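Local atomic coordinates of trichothecene 15-O-acetyltransferase TRI3 (Fusarium sporotrichioides, PDB entry 3FOT), a protein that acetylates the 15-hydroxyl of trichothecene precursors such as 15-deacetylcalonectrin during the biosynthesis of Fusarium mycotoxins, including T-2 toxin. Residues 189-193 / 339-343; 303-309 / 390-394; 330-334 / 364-368; 475-479 / 489-493. Where two conformers were deposited one is given. Residue numbers count along the deposited sequence, not the author numbering.

Contact 1 (189-193 / 339-343); sequences WDGIG and VDGRR
A loop residue and the first turn of helix 191-205 meet the end of strand 333-340 through a salt-bridge network; the closest CA pair, Ile-192 and Asp-340, is 8.0 Å apart. Asp-190 (chi1 p) N-caps the helix, OD1 accepting from Gly-193 N at 2.9 Å. Its carboxylate also grips Arg-342 end-on: NH1 to OD2 2.9 Å, NH2 to OD1 3.0 Å. Gly-191 opens the helix. Ile-192 (m,t) lays CG2 over one guanidinium face, 3.5 Å from Arg-342 CZ, and puts CD1 3.0 Å from Asp-340 OD2. The strand ends at Asp-340; Arg-342, in a 3-10 segment, reaches back (chi1 m, chi2 and chi3 t). Asp-340 (chi1 t) makes an Asx turn, OD1 accepting from Arg-342 N at 3.0 Å, and pairs with Arg-342 NH1 at 2.9 Å in a salt bridge. Asp-190 belongs to the HXXXDG motif of BAHD acyltransferases, whose aspartate characteristically pairs with an arginine, consistent with a structural rather than catalytic role here. Phe-353 O takes another Arg-342 NH2 bond and Cys-357 N reaches Asp-190 OD2, tying helix 191-205 to strand 333-340 and the loop before strand 358-365.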
loop_
_atom_site.group_PDB
_atom_site.type_symbol
_atom_site.label_atom_id
_atom_site.label_comp_id
_atom_site.label_asym_id
_atom_site.label_seq_id
_atom_site.Cartn_x
_atom_site.Cartn_y
_atom_site.Cartn_z
ATOM N N TRP A 189 -0.925 1.421 -8.977
ATOM C CA TRP A 189 -0.077 0.541 -8.166
ATOM C C TRP A 189 -0.861 -0.163 -7.096
ATOM O O TRP A 189 -1.869 0.342 -6.635
ATOM C CB TRP A 189 0.951 1.366 -7.381
ATOM C CG TRP A 189 1.582 2.535 -8.079
ATOM C CD1 TRP A 189 1.124 3.838 -8.086
ATOM C CD2 TRP A 189 2.809 2.538 -8.806
ATOM N NE1 TRP A 189 2.001 4.637 -8.778
ATOM C CE2 TRP A 189 3.038 3.868 -9.233
ATOM C CE3 TRP A 189 3.749 1.541 -9.151
ATOM C CZ2 TRP A 189 4.167 4.236 -9.979
ATOM C CZ3 TRP A 189 4.866 1.911 -9.903
ATOM C CH2 TRP A 189 5.067 3.242 -10.302
ATOM N N ASP A 190 -0.347 -1.287 -6.603
ATOM C CA ASP A 190 -0.714 -1.624 -5.229
ATOM C C ASP A 190 0.472 -1.293 -4.323
ATOM O O ASP A 190 1.500 -0.800 -4.802
ATOM C CB ASP A 190 -1.200 -3.072 -5.075
ATOM C CG ASP A 190 -0.227 -4.088 -5.589
ATOM O OD1 ASP A 190 0.961 -3.768 -5.761
ATOM O OD2 ASP A 190 -0.660 -5.252 -5.768
ATOM N N GLY A 191 0.345 -1.532 -3.026
ATOM C CA GLY A 191 1.469 -1.254 -2.117
ATOM C C GLY A 191 2.768 -1.920 -2.483
ATOM O O GLY A 191 3.839 -1.352 -2.279
ATOM N N ILE A 192 2.682 -3.135 -3.036
ATOM C CA ILE A 192 3.860 -3.883 -3.467
ATOM C C ILE A 192 4.533 -3.197 -4.648
ATOM O O ILE A 192 5.748 -2.983 -4.641
ATOM C CB ILE A 192 3.463 -5.331 -3.808
ATOM C CG1 ILE A 192 2.974 -5.984 -2.507
ATOM C CG2 ILE A 192 4.630 -6.086 -4.531
ATOM C CD1 ILE A 192 2.716 -7.404 -2.569
ATOM N N GLY A 193 3.740 -2.851 -5.651
ATOM C CA GLY A 193 4.287 -2.272 -6.854
ATOM C C GLY A 193 4.929 -0.923 -6.550
ATOM O O GLY A 193 5.992 -0.579 -7.100
ATOM N N VAL A 339 -5.518 -9.440 -0.319
ATOM C CA VAL A 339 -4.235 -10.127 -0.324
ATOM C C VAL A 339 -3.539 -9.942 -1.664
ATOM O O VAL A 339 -4.188 -9.711 -2.688
ATOM C CB VAL A 339 -4.337 -11.646 0.011
ATOM C CG1 VAL A 339 -5.078 -11.916 1.353
ATOM C CG2 VAL A 339 -5.024 -12.392 -1.083
ATOM N N ASP A 340 -2.210 -10.024 -1.630
ATOM C CA ASP A 340 -1.384 -9.912 -2.810
ATOM C C ASP A 340 -1.701 -11.112 -3.701
ATOM O O ASP A 340 -1.654 -12.255 -3.224
ATOM C CB ASP A 340 0.099 -9.919 -2.378
ATOM C CG ASP A 340 1.056 -10.015 -3.543
ATOM O OD1 ASP A 340 0.652 -9.777 -4.699
ATOM O OD2 ASP A 340 2.242 -10.322 -3.298
ATOM N N GLY A 341 -2.025 -10.842 -4.970
ATOM C CA GLY A 341 -2.458 -11.882 -5.916
ATOM C C GLY A 341 -1.372 -12.428 -6.827
ATOM O O GLY A 341 -1.632 -13.255 -7.712
ATOM N N ARG A 342 -0.142 -11.983 -6.604
ATOM C CA ARG A 342 0.935 -12.294 -7.539
ATOM C C ARG A 342 1.224 -13.782 -7.729
ATOM O O ARG A 342 1.639 -14.180 -8.814
ATOM C CB ARG A 342 2.201 -11.544 -7.149
ATOM C CG ARG A 342 2.147 -10.112 -7.621
ATOM C CD ARG A 342 3.226 -9.261 -6.928
ATOM N NE ARG A 342 3.157 -7.881 -7.411
ATOM C CZ ARG A 342 2.260 -6.979 -7.002
ATOM N NH1 ARG A 342 1.343 -7.291 -6.090
ATOM N NH2 ARG A 342 2.300 -5.751 -7.490
ATOM N N ARG A 343 0.987 -14.584 -6.696
ATOM C CA ARG A 343 1.215 -16.034 -6.789
ATOM C C ARG A 343 0.300 -16.731 -7.815
ATOM O O ARG A 343 0.596 -17.859 -8.251
ATOM C CB ARG A 343 1.063 -16.684 -5.415
ATOM C CG ARG A 343 2.243 -16.433 -4.495
ATOM C CD ARG A 343 1.897 -16.866 -3.061
#

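Contact 2 (303-309 / 390-394); sequences GFTISHL and CRNIK
Helical residues 390-394 lie against the start of helix 306-321, with CA atoms of Cys-390 and His-308 5.5 Å apart. Cys-390 (chi1 m) points toward the 303-309 segment: SG is 3.6 Å from Leu-309 CA and 4.0 Å from Leu-309 CD1, while its O lies 3.5 Å from Phe-304 CE1, near the ring plane. Arg-391 starts away but bends back, NH1 3.8 Å from Phe-304 CZ. Ile-393 (m,t) rests CD1 3.6 Å from His-308 O and CG2 3.8 Å from His-308 CD2. Lys-394, with chi1 to chi3 all t, crosses the Phe-304 face: CD is 3.4 Å from the ring centroid, a CH-pi contact, and NZ donates to Gly-303 O at 2.8 Å. Gly-303 has positive phi (89°), and a CB there would clash with NZ. His-308 (chi1 m) turns ND1 back to Thr-305 N (3.0 Å) as Thr-305 OG1 (chi1 p) accepts from His-308 N (3.2 Å). These reciprocal bonds make a capping box, with histidine as the returning acceptor, starting a helix whose first turn packs on a neighbouring helix.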
loop_
_atom_site.group_PDB
_atom_site.type_symbol
_atom_site.label_atom_id
_atom_site.label_comp_id
_atom_site.label_asym_id
_atom_site.label_seq_id
_atom_site.Cartn_x
_atom_site.Cartn_y
_atom_site.Cartn_z
ATOM N N GLY A 303 3.950 -21.808 8.973
ATOM C CA GLY A 303 2.723 -21.344 8.355
ATOM C C GLY A 303 2.050 -20.247 9.165
ATOM O O GLY A 303 1.163 -19.566 8.654
ATOM N N PHE A 304 2.461 -20.074 10.418
ATOM C CA PHE A 304 1.974 -18.940 11.227
ATOM C C PHE A 304 2.931 -17.749 11.227
ATOM O O PHE A 304 4.161 -17.915 11.189
ATOM C CB PHE A 304 1.705 -19.373 12.651
ATOM C CG PHE A 304 0.486 -20.221 12.799
ATOM C CD1 PHE A 304 -0.770 -19.635 12.908
ATOM C CD2 PHE A 304 0.592 -21.599 12.817
ATOM C CE1 PHE A 304 -1.913 -20.420 13.058
ATOM C CE2 PHE A 304 -0.530 -22.392 12.965
ATOM C CZ PHE A 304 -1.786 -21.797 13.086
ATOM N N THR A 305 2.370 -16.540 11.275
ATOM C CA THR A 305 3.198 -15.357 11.158
ATOM C C THR A 305 2.762 -14.292 12.148
ATOM O O THR A 305 1.666 -14.341 12.726
ATOM C CB THR A 305 3.067 -14.710 9.769
ATOM O OG1 THR A 305 1.732 -14.205 9.644
ATOM C CG2 THR A 305 3.366 -15.719 8.619
ATOM N N ILE A 306 3.626 -13.305 12.304
ATOM C CA ILE A 306 3.284 -12.124 13.075
ATOM C C ILE A 306 2.054 -11.405 12.505
ATOM O O ILE A 306 1.335 -10.747 13.247
ATOM C CB ILE A 306 4.520 -11.192 13.195
ATOM C CG1 ILE A 306 4.283 -10.057 14.185
ATOM C CG2 ILE A 306 4.998 -10.687 11.828
ATOM C CD1 ILE A 306 5.586 -9.342 14.627
ATOM N N SER A 307 1.794 -11.539 11.200
ATOM C CA SER A 307 0.563 -10.964 10.625
ATOM C C SER A 307 -0.713 -11.639 11.189
ATOM O O SER A 307 -1.724 -10.962 11.467
ATOM C CB SER A 307 0.575 -11.110 9.107
ATOM O OG SER A 307 1.438 -10.171 8.535
ATOM N N HIS A 308 -0.670 -12.962 11.344
ATOM C CA HIS A 308 -1.768 -13.687 12.003
ATOM C C HIS A 308 -1.940 -13.173 13.422
ATOM O O HIS A 308 -3.050 -12.887 13.863
ATOM C CB HIS A 308 -1.494 -15.192 12.060
ATOM C CG HIS A 308 -1.434 -15.847 10.719
ATOM N ND1 HIS A 308 -0.447 -16.743 10.378
ATOM C CD2 HIS A 308 -2.245 -15.749 9.639
ATOM C CE1 HIS A 308 -0.653 -17.178 9.148
ATOM N NE2 HIS A 308 -1.735 -16.587 8.673
ATOM N N LEU A 309 -0.825 -13.067 14.136
ATOM C CA LEU A 309 -0.859 -12.631 15.533
ATOM C C LEU A 309 -1.420 -11.220 15.649
ATOM O O LEU A 309 -2.180 -10.922 16.566
ATOM C CB LEU A 309 0.535 -12.689 16.153
ATOM C CG LEU A 309 0.482 -12.276 17.635
ATOM C CD1 LEU A 309 -0.282 -13.335 18.462
ATOM C CD2 LEU A 309 1.867 -12.031 18.219
ATOM N N CYS A 390 -5.482 -16.983 16.248
ATOM C CA CYS A 390 -4.531 -17.251 15.142
ATOM C C CYS A 390 -4.889 -18.497 14.343
ATOM O O CYS A 390 -4.789 -18.495 13.127
ATOM C CB CYS A 390 -3.102 -17.412 15.637
ATOM S SG CYS A 390 -2.339 -15.878 16.219
ATOM N N ARG A 391 -5.289 -19.570 15.022
ATOM C CA ARG A 391 -5.649 -20.806 14.321
ATOM C C ARG A 391 -6.918 -20.627 13.476
ATOM O O ARG A 391 -6.973 -21.129 12.353
ATOM C CB ARG A 391 -5.797 -21.975 15.305
ATOM C CG ARG A 391 -4.514 -22.290 16.074
ATOM C CD ARG A 391 -4.565 -23.641 16.826
ATOM N NE ARG A 391 -3.355 -23.850 17.640
ATOM C CZ ARG A 391 -2.168 -24.205 17.148
ATOM N NH1 ARG A 391 -2.009 -24.407 15.842
ATOM N NH2 ARG A 391 -1.129 -24.363 17.961
ATOM N N ASN A 392 -7.899 -19.894 14.014
ATOM C CA ASN A 392 -9.117 -19.474 13.289
ATOM C C ASN A 392 -8.761 -18.617 12.061
ATOM O O ASN A 392 -9.278 -18.824 10.957
ATOM C CB ASN A 392 -10.051 -18.647 14.189
ATOM C CG ASN A 392 -10.978 -19.492 15.078
ATOM O OD1 ASN A 392 -12.113 -19.753 14.716
ATOM N ND2 ASN A 392 -10.508 -19.870 16.258
ATOM N N ILE A 393 -7.882 -17.639 12.260
ATOM C CA ILE A 393 -7.426 -16.773 11.170
ATOM C C ILE A 393 -6.739 -17.565 10.051
ATOM O O ILE A 393 -7.091 -17.427 8.872
ATOM C CB ILE A 393 -6.505 -15.647 11.703
ATOM C CG1 ILE A 393 -7.300 -14.721 12.614
ATOM C CG2 ILE A 393 -5.846 -14.811 10.534
ATOM C CD1 ILE A 393 -6.443 -14.048 13.692
ATOM N N LYS A 394 -5.771 -18.398 10.413
ATOM C CA LYS A 394 -5.033 -19.150 9.404
ATOM C C LYS A 394 -5.955 -20.103 8.655
ATOM O O LYS A 394 -5.865 -20.201 7.432
ATOM C CB LYS A 394 -3.865 -19.897 10.035
ATOM C CG LYS A 394 -3.087 -20.783 9.064
ATOM C CD LYS A 394 -1.893 -21.396 9.748
ATOM C CE LYS A 394 -1.040 -22.206 8.779
ATOM N NZ LYS A 394 -0.620 -21.396 7.585
#

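Contact 3 (330-334 / 364-368); sequences DEVFI and RIENL
Two backbone hydrogen bonds join the strands here, Ile-365 N to Phe-333 O at 2.8 Å and Phe-333 N to Ile-365 O at 2.9 Å. They make Phe-333 and Ile-365 an antiparallel hydrogen-bonded pair (CA-CA 5.0 Å); Ile-334 and Arg-364 follow as a non-hydrogen-bonded pair, Ile-334 CA to Arg-364 CA 4.6 Å. A CA-H...O contact joins Arg-364 CA to Phe-333 O at 3.2 Å. Beyond Val-332 and Glu-366 (CA-CA 4.8 Å) the backbones separate and water bridges them: two waters lie 2.8 Å from Glu-331 O; one donates to it and accepts from Asn-367 N, the other accepts from Leu-368 N, both at 3.1 Å. Asn-367 has positive phi (52°), which turns the chain away from the strand direction. This is the outer end of the two-stranded antiparallel sheet formed by strands 333-340 and 358-365. On the face of Ile-334 and Arg-364, the arginine (chi1 m, chi3 p) bonds NH2 to Glu-366 OE1 at 3.1 Å, a salt bridge, and offers a guanidinium face to Val-332 CG1, 4.0 Å from NH2. Val-332 (chi1 t) also places CG1 3.8 Å from Glu-366 CG. The other face carries Phe-333 (chi1 t), whose CD2 is 4.0 Å from Ile-365 CD1 and whose CB is 4.1 Å from Leu-368 CD2. Phe-333 and Ile-365 both pack on Val-315 of helix 306-321, and Ile-365 also meets Ile-393 of helix 379-401.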
loop_
_atom_site.group_PDB
_atom_site.type_symbol
_atom_site.label_atom_id
_atom_site.label_comp_id
_atom_site.label_asym_id
_atom_site.label_seq_id
_atom_site.Cartn_x
_atom_site.Cartn_y
_atom_site.Cartn_z
ATOM N N ASP A 330 -24.081 -15.282 19.350
ATOM C CA ASP A 330 -23.606 -16.016 18.187
ATOM C C ASP A 330 -22.900 -15.138 17.161
ATOM O O ASP A 330 -22.789 -15.517 16.000
ATOM C CB ASP A 330 -24.762 -16.763 17.525
ATOM C CG ASP A 330 -25.450 -17.720 18.475
ATOM O OD1 ASP A 330 -24.830 -18.103 19.489
ATOM O OD2 ASP A 330 -26.605 -18.086 18.201
ATOM N N GLU A 331 -22.410 -13.978 17.597
ATOM C CA GLU A 331 -21.669 -13.089 16.704
ATOM C C GLU A 331 -20.445 -13.779 16.121
ATOM O O GLU A 331 -19.776 -14.568 16.787
ATOM C CB GLU A 331 -21.211 -11.838 17.431
ATOM C CG GLU A 331 -22.329 -10.896 17.747
ATOM C CD GLU A 331 -22.649 -9.897 16.653
ATOM O OE1 GLU A 331 -21.962 -9.851 15.610
ATOM O OE2 GLU A 331 -23.607 -9.126 16.865
ATOM N N VAL A 332 -20.162 -13.466 14.867
ATOM C CA VAL A 332 -18.957 -13.960 14.227
ATOM C C VAL A 332 -18.173 -12.750 13.777
ATOM O O VAL A 332 -18.731 -11.862 13.131
ATOM C CB VAL A 332 -19.291 -14.825 12.996
ATOM C CG1 VAL A 332 -18.046 -15.545 12.478
ATOM C CG2 VAL A 332 -20.374 -15.837 13.345
ATOM N N PHE A 333 -16.890 -12.707 14.128
ATOM C CA PHE A 333 -16.014 -11.688 13.560
ATOM C C PHE A 333 -15.729 -12.100 12.128
ATOM O O PHE A 333 -15.167 -13.165 11.884
ATOM C CB PHE A 333 -14.721 -11.532 14.358
ATOM C CG PHE A 333 -13.808 -10.501 13.786
ATOM C CD1 PHE A 333 -13.971 -9.158 14.113
ATOM C CD2 PHE A 333 -12.813 -10.868 12.892
ATOM C CE1 PHE A 333 -13.131 -8.170 13.540
ATOM C CE2 PHE A 333 -11.976 -9.892 12.325
ATOM C CZ PHE A 333 -12.144 -8.558 12.659
ATOM N N ILE A 334 -16.181 -11.269 11.197
ATOM C CA ILE A 334 -16.018 -11.512 9.769
ATOM C C ILE A 334 -15.352 -10.268 9.189
ATOM O O ILE A 334 -15.802 -9.137 9.407
ATOM C CB ILE A 334 -17.375 -11.771 9.064
ATOM C CG1 ILE A 334 -18.060 -13.017 9.647
ATOM C CG2 ILE A 334 -17.183 -11.942 7.544
ATOM C CD1 ILE A 334 -19.484 -13.207 9.184
ATOM N N ARG A 364 -12.703 -15.257 9.414
ATOM C CA ARG A 364 -13.834 -15.579 10.264
ATOM C C ARG A 364 -13.362 -16.123 11.589
ATOM O O ARG A 364 -12.544 -17.046 11.628
ATOM C CB ARG A 364 -14.729 -16.622 9.594
ATOM C CG ARG A 364 -15.426 -16.159 8.353
ATOM C CD ARG A 364 -16.247 -17.308 7.752
ATOM N NE ARG A 364 -16.892 -18.117 8.796
ATOM C CZ ARG A 364 -18.129 -17.939 9.253
ATOM N NH1 ARG A 364 -18.906 -16.976 8.764
ATOM N NH2 ARG A 364 -18.594 -18.735 10.208
ATOM N N ILE A 365 -13.860 -15.539 12.675
ATOM C CA ILE A 365 -13.563 -16.063 14.010
ATOM C C ILE A 365 -14.904 -16.190 14.745
ATOM O O ILE A 365 -15.586 -15.196 14.958
ATOM C CB ILE A 365 -12.586 -15.163 14.820
ATOM C CG1 ILE A 365 -11.260 -14.935 14.055
ATOM C CG2 ILE A 365 -12.360 -15.760 16.237
ATOM C CD1 ILE A 365 -10.470 -13.726 14.514
ATOM N N GLU A 366 -15.281 -17.429 15.074
ATOM C CA GLU A 366 -16.489 -17.691 15.847
ATOM C C GLU A 366 -16.102 -17.875 17.307
ATOM O O GLU A 366 -14.912 -17.884 17.650
ATOM C CB GLU A 366 -17.204 -18.960 15.356
ATOM C CG GLU A 366 -17.477 -19.052 13.857
ATOM C CD GLU A 366 -17.977 -20.440 13.474
ATOM O OE1 GLU A 366 -17.739 -20.863 12.331
ATOM O OE2 GLU A 366 -18.607 -21.115 14.328
ATOM N N ASN A 367 -17.117 -18.026 18.157
ATOM C CA ASN A 367 -16.979 -18.203 19.611
ATOM C C ASN A 367 -16.107 -17.133 20.249
ATOM O O ASN A 367 -15.103 -17.378 20.943
ATOM C CB ASN A 367 -16.559 -19.618 20.008
ATOM C CG ASN A 367 -16.949 -19.955 21.449
ATOM O OD1 ASN A 367 -17.528 -19.132 22.167
ATOM N ND2 ASN A 367 -16.636 -21.173 21.868
ATOM N N LEU A 368 -16.549 -15.905 20.033
ATOM C CA LEU A 368 -15.819 -14.748 20.530
ATOM C C LEU A 368 -15.747 -14.719 22.060
ATOM O O LEU A 368 -14.748 -14.259 22.628
ATOM C CB LEU A 368 -16.409 -13.450 19.959
ATOM C CG LEU A 368 -16.332 -13.340 18.426
ATOM C CD1 LEU A 368 -16.984 -12.039 17.926
ATOM C CD2 LEU A 368 -14.886 -13.411 17.957
HETATM O O HOH W 1 -19.884 -17.386 16.896
HETATM O O HOH W 2 -19.495 -15.241 19.468
#

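Contact 4 (475-479 / 489-493); sequences YLAIR and LNIIY
Strands 477-479 and 489-493, from the hairpin of strands 477-483 and 486-494, run antiparallel, their axes 4.6 Å apart at closest and 158° between directions. Ala-477/Ile-492 and Arg-479/Asn-490 are hydrogen-bonded pairs: Ala-477 N to Ile-492 O 3.0 Å, Ile-492 N to Ala-477 O 2.8 Å, Arg-479 N to Asn-490 O 2.7 Å, Asn-490 N to Arg-479 O 3.0 Å. Between them lies the non-hydrogen-bonded pair Ile-478/Ile-491, CA-CA 4.4 Å. Both are m,t, and Ile-478 CG1 touches Ile-491 CG1 at 3.7 Å. Leu-476 (m,t) extends this apolar face, CB 3.8 Å from Ile-491 CG2 and CD2 3.7 Å from Tyr-493 CB; Tyr-493 (chi1 p) swings its ring end away. Leu-476 and Ile-478 meet Tyr-506 of helix 500-516. On the other face, with Ala-477 and Asn-490, Ile-492 takes an off-well chi2 of 106°, its CD1 reaching 3.4 Å from Arg-479 CD. Arg-479 is m,t,p, with chi4 at 87°; its NH1 forms a salt bridge with Asp-439 and NH2 hydrogen-bonds a glycerol, probably from the crystallisation liquor. The chemistry is thus divided: one face is apolar and packs on helix 500-516, whereas the other lays an arginine's methylenes on isoleucine while its charge is answered on strand 435-441.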
loop_
_atom_site.group_PDB
_atom_site.type_symbol
_atom_site.label_atom_id
_atom_site.label_comp_id
_atom_site.label_asym_id
_atom_site.label_seq_id
_atom_site.Cartn_x
_atom_site.Cartn_y
_atom_site.Cartn_z
ATOM N N TYR A 475 -13.683 3.194 9.143
ATOM C CA TYR A 475 -13.094 2.084 9.915
ATOM C C TYR A 475 -11.624 2.375 10.180
ATOM O O TYR A 475 -11.003 3.164 9.470
ATOM C CB TYR A 475 -13.252 0.715 9.228
ATOM C CG TYR A 475 -12.690 0.637 7.837
ATOM C CD1 TYR A 475 -11.373 0.218 7.607
ATOM C CD2 TYR A 475 -13.479 0.962 6.735
ATOM C CE1 TYR A 475 -10.872 0.122 6.320
ATOM C CE2 TYR A 475 -12.980 0.896 5.457
ATOM C CZ TYR A 475 -11.678 0.485 5.248
ATOM O OH TYR A 475 -11.199 0.405 3.961
ATOM N N LEU A 476 -11.086 1.744 11.213
ATOM C CA LEU A 476 -9.675 1.881 11.522
ATOM C C LEU A 476 -8.966 0.929 10.594
ATOM O O LEU A 476 -9.293 -0.258 10.554
ATOM C CB LEU A 476 -9.401 1.502 12.982
ATOM C CG LEU A 476 -10.039 2.406 14.039
ATOM C CD1 LEU A 476 -9.658 1.914 15.404
ATOM C CD2 LEU A 476 -9.637 3.883 13.877
ATOM N N ALA A 477 -8.026 1.452 9.809
ATOM C CA ALA A 477 -7.285 0.603 8.889
ATOM C C ALA A 477 -5.905 0.416 9.479
ATOM O O ALA A 477 -5.137 1.382 9.563
ATOM C CB ALA A 477 -7.186 1.277 7.515
ATOM N N ILE A 478 -5.583 -0.827 9.821
ATOM C CA ILE A 478 -4.405 -1.142 10.605
ATOM C C ILE A 478 -3.421 -1.860 9.724
ATOM O O ILE A 478 -3.738 -2.915 9.168
ATOM C CB ILE A 478 -4.770 -1.992 11.857
ATOM C CG1 ILE A 478 -5.807 -1.240 12.703
ATOM C CG2 ILE A 478 -3.521 -2.256 12.681
ATOM C CD1 ILE A 478 -6.600 -2.121 13.619
ATOM N N ARG A 479 -2.234 -1.268 9.563
ATOM C CA ARG A 479 -1.239 -1.821 8.659
ATOM C C ARG A 479 -0.032 -2.323 9.463
ATOM O O ARG A 479 0.355 -1.689 10.442
ATOM C CB ARG A 479 -0.766 -0.758 7.667
ATOM C CG ARG A 479 -1.890 0.088 7.017
ATOM C CD ARG A 479 -1.306 0.907 5.853
ATOM N NE ARG A 479 -0.997 0.059 4.704
ATOM C CZ ARG A 479 -1.848 -0.274 3.747
ATOM N NH1 ARG A 479 -1.433 -1.055 2.754
ATOM N NH2 ARG A 479 -3.101 0.168 3.765
ATOM N N LEU A 489 3.371 -0.868 13.490
ATOM C CA LEU A 489 1.922 -0.866 13.285
ATOM C C LEU A 489 1.498 0.559 13.089
ATOM O O LEU A 489 1.869 1.447 13.860
ATOM C CB LEU A 489 1.148 -1.478 14.467
ATOM C CG LEU A 489 1.152 -3.000 14.598
ATOM C CD1 LEU A 489 2.424 -3.398 15.286
ATOM C CD2 LEU A 489 -0.059 -3.458 15.446
ATOM N N ASN A 490 0.710 0.777 12.044
ATOM C CA ASN A 490 0.133 2.081 11.723
ATOM C C ASN A 490 -1.394 1.937 11.686
ATOM O O ASN A 490 -1.886 0.970 11.100
ATOM C CB ASN A 490 0.652 2.500 10.346
ATOM C CG ASN A 490 0.501 3.996 10.060
ATOM O OD1 ASN A 490 -0.261 4.715 10.711
ATOM N ND2 ASN A 490 1.241 4.465 9.057
ATOM N N ILE A 491 -2.108 2.858 12.301
ATOM C CA ILE A 491 -3.544 2.890 12.117
ATOM C C ILE A 491 -3.875 4.183 11.402
ATOM O O ILE A 491 -3.556 5.284 11.873
ATOM C CB ILE A 491 -4.344 2.814 13.424
ATOM C CG1 ILE A 491 -3.964 1.573 14.234
ATOM C CG2 ILE A 491 -5.862 2.808 13.098
ATOM C CD1 ILE A 491 -4.837 1.359 15.511
ATOM N N ILE A 492 -4.498 4.043 10.239
ATOM C CA ILE A 492 -4.962 5.211 9.516
ATOM C C ILE A 492 -6.464 5.308 9.734
ATOM O O ILE A 492 -7.169 4.288 9.762
ATOM C CB ILE A 492 -4.632 5.148 8.018
ATOM C CG1 ILE A 492 -3.144 4.888 7.798
ATOM C CG2 ILE A 492 -4.978 6.444 7.332
ATOM C CD1 ILE A 492 -2.870 3.514 7.356
ATOM N N TYR A 493 -6.919 6.528 9.944
ATOM C CA TYR A 493 -8.312 6.758 10.261
ATOM C C TYR A 493 -8.676 8.105 9.716
ATOM O O TYR A 493 -7.797 8.878 9.310
ATOM C CB TYR A 493 -8.536 6.677 11.762
ATOM C CG TYR A 493 -7.913 7.769 12.586
ATOM C CD1 TYR A 493 -8.698 8.792 13.111
ATOM C CD2 TYR A 493 -6.540 7.775 12.872
ATOM C CE1 TYR A 493 -8.146 9.786 13.875
ATOM C CE2 TYR A 493 -5.984 8.763 13.649
ATOM C CZ TYR A 493 -6.797 9.764 14.150
ATOM O OH TYR A 493 -6.253 10.772 14.920
#

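In the fold
Along the chain, contacts 1 to 3 interlock and contact 4 follows them. Contact 1 opens first and closes between the two segments of contact 2, while contact 3, at 330-334 and 364-368, falls wholly between those segments. Contacts 1 and 3 occupy opposite ends of strand 333-340, their centres 28 Å apart. Contacts 2 and 3 touch: Ile-393 CG1 lies 3.8 Å from Ile-365 CD1, so helix 379-401 packs on that two-stranded sheet, on the face of Phe-333 and Ile-365, where helix 306-321 also packs. Contact 4 belongs to a separate mixed sheet, its centre about 19 Å from those of contacts 1 and 2. Asp-190 and Tyr-475 side chains each lie about 10 Å from that of His-414, which binds 15-deacetylcalonectrin, placing contacts 1 and 4 nearer the substrate site.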